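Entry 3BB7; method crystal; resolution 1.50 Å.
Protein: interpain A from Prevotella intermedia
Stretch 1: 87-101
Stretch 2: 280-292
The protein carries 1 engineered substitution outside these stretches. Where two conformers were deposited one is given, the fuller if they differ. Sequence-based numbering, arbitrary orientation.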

# COMPACT_ATOMS: atom_id res chain seq x y z
N SER A 87 -15.95 5.57 2.40
CA SER A 87 -15.81 4.89 1.12
C SER A 87 -14.47 5.27 0.49
O SER A 87 -13.97 6.38 0.69
CB SER A 87 -16.98 5.20 0.19
OG SER A 87 -17.11 6.58 0.04
N THR A 88 -13.87 4.31 -0.21
CA THR A 88 -12.62 4.46 -0.96
C THR A 88 -12.35 5.90 -1.41
O THR A 88 -13.11 6.44 -2.22
CB THR A 88 -12.72 3.52 -2.19
OG1 THR A 88 -13.04 2.21 -1.72
CG2 THR A 88 -11.38 3.49 -2.99
N LEU A 89 -11.28 6.49 -0.86
CA LEU A 89 -10.90 7.86 -1.14
C LEU A 89 -10.08 8.08 -2.41
O LEU A 89 -10.26 9.11 -3.09
CB LEU A 89 -10.12 8.44 0.05
CG LEU A 89 -10.97 8.61 1.31
CD1 LEU A 89 -10.11 8.94 2.53
CD2 LEU A 89 -12.05 9.70 1.14
N LEU A 90 -9.15 7.16 -2.71
CA LEU A 90 -8.30 7.38 -3.88
C LEU A 90 -9.04 7.09 -5.20
O LEU A 90 -9.97 6.25 -5.24
CB LEU A 90 -7.09 6.45 -3.80
CG LEU A 90 -5.82 6.86 -3.06
CD1 LEU A 90 -5.91 7.75 -1.83
CD2 LEU A 90 -4.94 5.61 -2.84
N THR A 91 -8.61 7.76 -6.28
CA THR A 91 -9.17 7.47 -7.62
C THR A 91 -8.12 6.87 -8.56
O THR A 91 -8.44 6.49 -9.70
CB THR A 91 -9.73 8.76 -8.25
OG1 THR A 91 -8.72 9.77 -8.25
CG2 THR A 91 -10.95 9.24 -7.42
N THR A 92 -6.88 6.79 -8.09
CA THR A 92 -5.79 6.33 -8.93
C THR A 92 -5.63 4.81 -8.83
O THR A 92 -6.01 4.18 -7.84
CB THR A 92 -4.47 6.98 -8.51
OG1 THR A 92 -4.29 6.82 -7.09
CG2 THR A 92 -4.46 8.45 -8.86
N THR A 93 -5.06 4.22 -9.88
CA THR A 93 -4.72 2.81 -9.88
C THR A 93 -3.28 2.65 -10.34
O THR A 93 -2.99 2.03 -11.35
CB THR A 93 -5.68 1.98 -10.76
OG1 THR A 93 -5.86 2.63 -12.03
CG2 THR A 93 -7.03 1.84 -10.07
N TRP A 94 -2.37 3.22 -9.57
CA TRP A 94 -0.98 3.28 -10.00
C TRP A 94 -0.19 2.00 -9.73
O TRP A 94 -0.69 1.10 -9.04
CB TRP A 94 -0.30 4.51 -9.39
CG TRP A 94 -0.88 5.81 -9.94
CD1 TRP A 94 -1.77 5.94 -10.98
CD2 TRP A 94 -0.56 7.13 -9.51
NE1 TRP A 94 -2.01 7.27 -11.24
CE2 TRP A 94 -1.31 8.03 -10.33
CE3 TRP A 94 0.24 7.67 -8.48
CZ2 TRP A 94 -1.27 9.41 -10.17
CZ3 TRP A 94 0.30 9.05 -8.33
CH2 TRP A 94 -0.46 9.91 -9.16
N GLY A 95 1.00 1.90 -10.32
CA GLY A 95 1.81 0.71 -10.20
C GLY A 95 3.28 1.07 -10.14
O GLY A 95 3.63 2.21 -9.75
N GLN A 96 4.16 0.13 -10.52
CA GLN A 96 5.59 0.31 -10.32
C GLN A 96 6.41 0.28 -11.61
O GLN A 96 7.63 0.55 -11.57
CB GLN A 96 6.14 -0.80 -9.41
CG GLN A 96 5.59 -0.79 -7.99
CD GLN A 96 6.40 -1.69 -7.08
OE1 GLN A 96 7.63 -1.74 -7.18
NE2 GLN A 96 5.71 -2.41 -6.17
N GLN A 97 5.79 -0.07 -12.73
CA GLN A 97 6.50 -0.15 -14.01
C GLN A 97 6.15 1.01 -14.95
O GLN A 97 5.91 2.12 -14.47
CB GLN A 97 6.41 -1.56 -14.61
CG GLN A 97 7.01 -2.57 -13.65
CD GLN A 97 7.13 -3.93 -14.24
OE1 GLN A 97 6.19 -4.72 -14.20
NE2 GLN A 97 8.30 -4.22 -14.79
N MET A 98 6.17 0.82 -16.27
CA MET A 98 5.95 1.99 -17.13
C MET A 98 4.52 2.52 -17.05
O MET A 98 3.59 1.73 -16.99
CB MET A 98 6.37 1.71 -18.58
CG MET A 98 7.88 1.62 -18.71
SD MET A 98 8.73 3.21 -18.53
CE MET A 98 8.12 4.10 -19.97
N PRO A 99 4.35 3.85 -17.05
CA PRO A 99 5.36 4.90 -17.13
C PRO A 99 5.87 5.40 -15.77
O PRO A 99 6.69 6.33 -15.73
CB PRO A 99 4.61 6.03 -17.82
CG PRO A 99 3.18 5.86 -17.27
CD PRO A 99 2.98 4.40 -17.08
N TYR A 100 5.38 4.80 -14.69
CA TYR A 100 5.74 5.24 -13.34
C TYR A 100 7.24 5.27 -13.12
O TYR A 100 7.73 6.14 -12.39
CB TYR A 100 5.08 4.31 -12.32
CG TYR A 100 3.59 4.13 -12.60
CD1 TYR A 100 3.09 2.92 -13.13
CD2 TYR A 100 2.68 5.19 -12.40
CE1 TYR A 100 1.70 2.78 -13.43
CE2 TYR A 100 1.32 5.03 -12.67
CZ TYR A 100 0.85 3.84 -13.20
OH TYR A 100 -0.51 3.77 -13.43
N ASN A 101 7.94 4.30 -13.73
CA ASN A 101 9.39 4.17 -13.56
C ASN A 101 10.20 4.78 -14.70
O ASN A 101 11.40 4.50 -14.81
CB ASN A 101 9.78 2.69 -13.39
CG ASN A 101 9.56 1.86 -14.67
OD1 ASN A 101 8.86 2.32 -15.58
ND2 ASN A 101 10.16 0.66 -14.75
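Stretch 2 280-292: VSVNWGWNGDVDG

Two segments far apart in sequence can be held together without forming a sheet or packing helices, provided that backbone carbonyls, a few amide side chains and bound water share the work. Interpain A offers a compact example. Stretch 1 has no regular helix or strand; stretch 2 begins as a strand over 280-283 and continues through turns, a type I' turn from Trp286 to Asp289 followed by a type II turn from Gly288 to Asp291. The closest CA pairs give no single register: Thr88 lies 5.9 Å from Ser281 by CA atoms, so the strand runs alongside the start of stretch 1, whereas Thr93 faces Gly288 and Gly95 faces Trp286, at CA-CA distances of 4.6 and 4.5 Å, so that around the turn the order is reversed.

At the start, Thr88 OG1 and Ser281 OG approach to 2.8 Å. Leu90 then points its side chain toward the strand, with CD2 3.9 Å from Asn283 ND2. That same ND2 donates a hydrogen bond to Thr92 O at 2.8 Å, while Asn283 OD1 accepts one from Gly285 N at 3.1 Å; one amide thus ties the incoming chain to the bend that follows its own strand.

The tightest backbone packing comes next. Thr93 CB sits 3.8 Å from Gly288 N, and a CB on Gly288 would come tightly against Thr93 CG2. Thr93 O receives a CA-H...O contact from Asn287 CA at 3.3 Å. Trp94 turns its side chain away and offers its carbonyl instead: Asn287 N donates to Trp94 O at 3.0 Å, and water 1 links this oxygen with Asn283 OD1 and Gly288 N. Gly95 answers in the other direction, its CA meeting Gly285 O at 3.3 Å in a nearly straight CA-H...O contact. Here the lack of a side chain matters, because a CB would clash with Asn287 OD1.

Beyond Gly95 water takes over much of the bridging. Gln96 NE2 lies at the edge of the Trp286 ring, 3.5 Å from CZ3, and reaches Gly285 O through water 3; Gln96 N reaches Asn287 ND2 through water 2. Water 4 joins Gln97 N to Asn287 OD1. After the cis peptide bond before Pro99, Tyr100 returns toward the turn, its CE1 3.7 Å from Asn287 OD1 and its OH linked to that oxygen by water 5. One asparagine at the turn therefore gathers successive parts of stretch 1.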

# COMPACT_ATOMS: atom_id res chain seq x y z
N VAL A 280 -10.98 -2.89 5.56
CA VAL A 280 -10.39 -1.64 5.06
C VAL A 280 -10.31 -1.66 3.53
O VAL A 280 -10.06 -2.71 2.92
CB VAL A 280 -9.01 -1.38 5.69
CG1 VAL A 280 -9.17 -1.11 7.18
CG2 VAL A 280 -8.04 -2.56 5.45
N SER A 281 -10.53 -0.50 2.91
CA SER A 281 -10.33 -0.34 1.50
C SER A 281 -8.84 -0.25 1.23
O SER A 281 -8.14 0.57 1.84
CB SER A 281 -11.03 0.93 1.02
OG SER A 281 -10.83 1.13 -0.37
N VAL A 282 -8.36 -1.09 0.33
CA VAL A 282 -6.93 -1.21 0.03
C VAL A 282 -6.66 -0.94 -1.45
O VAL A 282 -7.34 -1.49 -2.34
CB VAL A 282 -6.41 -2.61 0.36
CG1 VAL A 282 -4.93 -2.75 0.03
CG2 VAL A 282 -6.65 -2.97 1.84
N ASN A 283 -5.67 -0.08 -1.67
CA ASN A 283 -5.09 0.15 -2.99
C ASN A 283 -3.70 -0.44 -2.97
O ASN A 283 -2.82 0.11 -2.34
CB ASN A 283 -5.09 1.64 -3.31
CG ASN A 283 -4.67 1.92 -4.74
OD1 ASN A 283 -3.66 1.39 -5.21
ND2 ASN A 283 -5.46 2.74 -5.46
N TRP A 284 -3.51 -1.58 -3.61
CA TRP A 284 -2.25 -2.32 -3.51
C TRP A 284 -1.12 -1.69 -4.31
O TRP A 284 0.02 -2.13 -4.17
CB TRP A 284 -2.40 -3.76 -4.01
CG TRP A 284 -3.47 -4.56 -3.31
CD1 TRP A 284 -4.72 -4.88 -3.80
CD2 TRP A 284 -3.39 -5.16 -2.01
NE1 TRP A 284 -5.41 -5.64 -2.89
CE2 TRP A 284 -4.63 -5.81 -1.77
CE3 TRP A 284 -2.40 -5.17 -0.99
CZ2 TRP A 284 -4.91 -6.48 -0.59
CZ3 TRP A 284 -2.71 -5.86 0.21
CH2 TRP A 284 -3.94 -6.50 0.39
N GLY A 285 -1.43 -0.73 -5.17
CA GLY A 285 -0.41 -0.09 -6.01
C GLY A 285 0.12 -1.05 -7.07
O GLY A 285 1.29 -1.00 -7.42
N TRP A 286 -0.76 -1.90 -7.59
CA TRP A 286 -0.38 -2.84 -8.64
C TRP A 286 -1.34 -2.72 -9.79
O TRP A 286 -1.99 -3.68 -10.20
CB TRP A 286 -0.25 -4.28 -8.13
CG TRP A 286 0.65 -5.11 -9.01
CD1 TRP A 286 0.26 -6.00 -9.98
CD2 TRP A 286 2.10 -5.11 -9.03
NE1 TRP A 286 1.36 -6.55 -10.57
CE2 TRP A 286 2.50 -6.01 -10.03
CE3 TRP A 286 3.09 -4.41 -8.30
CZ2 TRP A 286 3.86 -6.28 -10.30
CZ3 TRP A 286 4.45 -4.68 -8.57
CH2 TRP A 286 4.81 -5.60 -9.56
N ASN A 287 -1.46 -1.49 -10.29
CA ASN A 287 -2.28 -1.17 -11.48
C ASN A 287 -3.75 -1.47 -11.28
O ASN A 287 -4.47 -1.76 -12.27
CB ASN A 287 -1.72 -1.89 -12.72
CG ASN A 287 -0.23 -1.74 -12.80
OD1 ASN A 287 0.27 -0.63 -12.95
ND2 ASN A 287 0.50 -2.83 -12.56
N GLY A 288 -4.18 -1.43 -10.02
CA GLY A 288 -5.57 -1.68 -9.67
C GLY A 288 -5.88 -3.16 -9.46
O GLY A 288 -6.96 -3.49 -8.93
N ASP A 289 -4.94 -4.05 -9.78
CA ASP A 289 -5.23 -5.48 -9.65
C ASP A 289 -5.65 -5.77 -8.21
O ASP A 289 -4.92 -5.50 -7.26
CB ASP A 289 -3.99 -6.30 -9.93
CG ASP A 289 -3.58 -6.29 -11.40
OD1 ASP A 289 -2.52 -6.91 -11.71
OD2 ASP A 289 -4.30 -5.70 -12.25
N VAL A 290 -6.81 -6.40 -8.09
CA VAL A 290 -7.40 -6.87 -6.84
C VAL A 290 -7.59 -5.85 -5.72
O VAL A 290 -7.77 -6.23 -4.56
CB VAL A 290 -6.81 -8.25 -6.35
CG1 VAL A 290 -7.03 -9.34 -7.42
CG2 VAL A 290 -5.33 -8.17 -5.97
N ASP A 291 -7.64 -4.56 -6.08
CA ASP A 291 -8.01 -3.55 -5.09
C ASP A 291 -9.42 -3.89 -4.59
O ASP A 291 -10.26 -4.42 -5.34
CB ASP A 291 -7.99 -2.12 -5.67
CG ASP A 291 -6.60 -1.62 -5.99
OD1 ASP A 291 -5.61 -2.30 -5.62
OD2 ASP A 291 -6.51 -0.50 -6.59
N GLY A 292 -9.68 -3.63 -3.31
CA GLY A 292 -10.97 -3.99 -2.70
C GLY A 292 -10.92 -3.81 -1.20
O GLY A 292 -10.05 -3.10 -0.69
O HOH W 1 -3.40 0.40 -7.86
O HOH W 2 3.34 -2.56 -11.15
O HOH W 3 3.11 -1.51 -5.38
O HOH W 4 2.98 -0.52 -13.67
O HOH W 5 -1.08 1.25 -14.31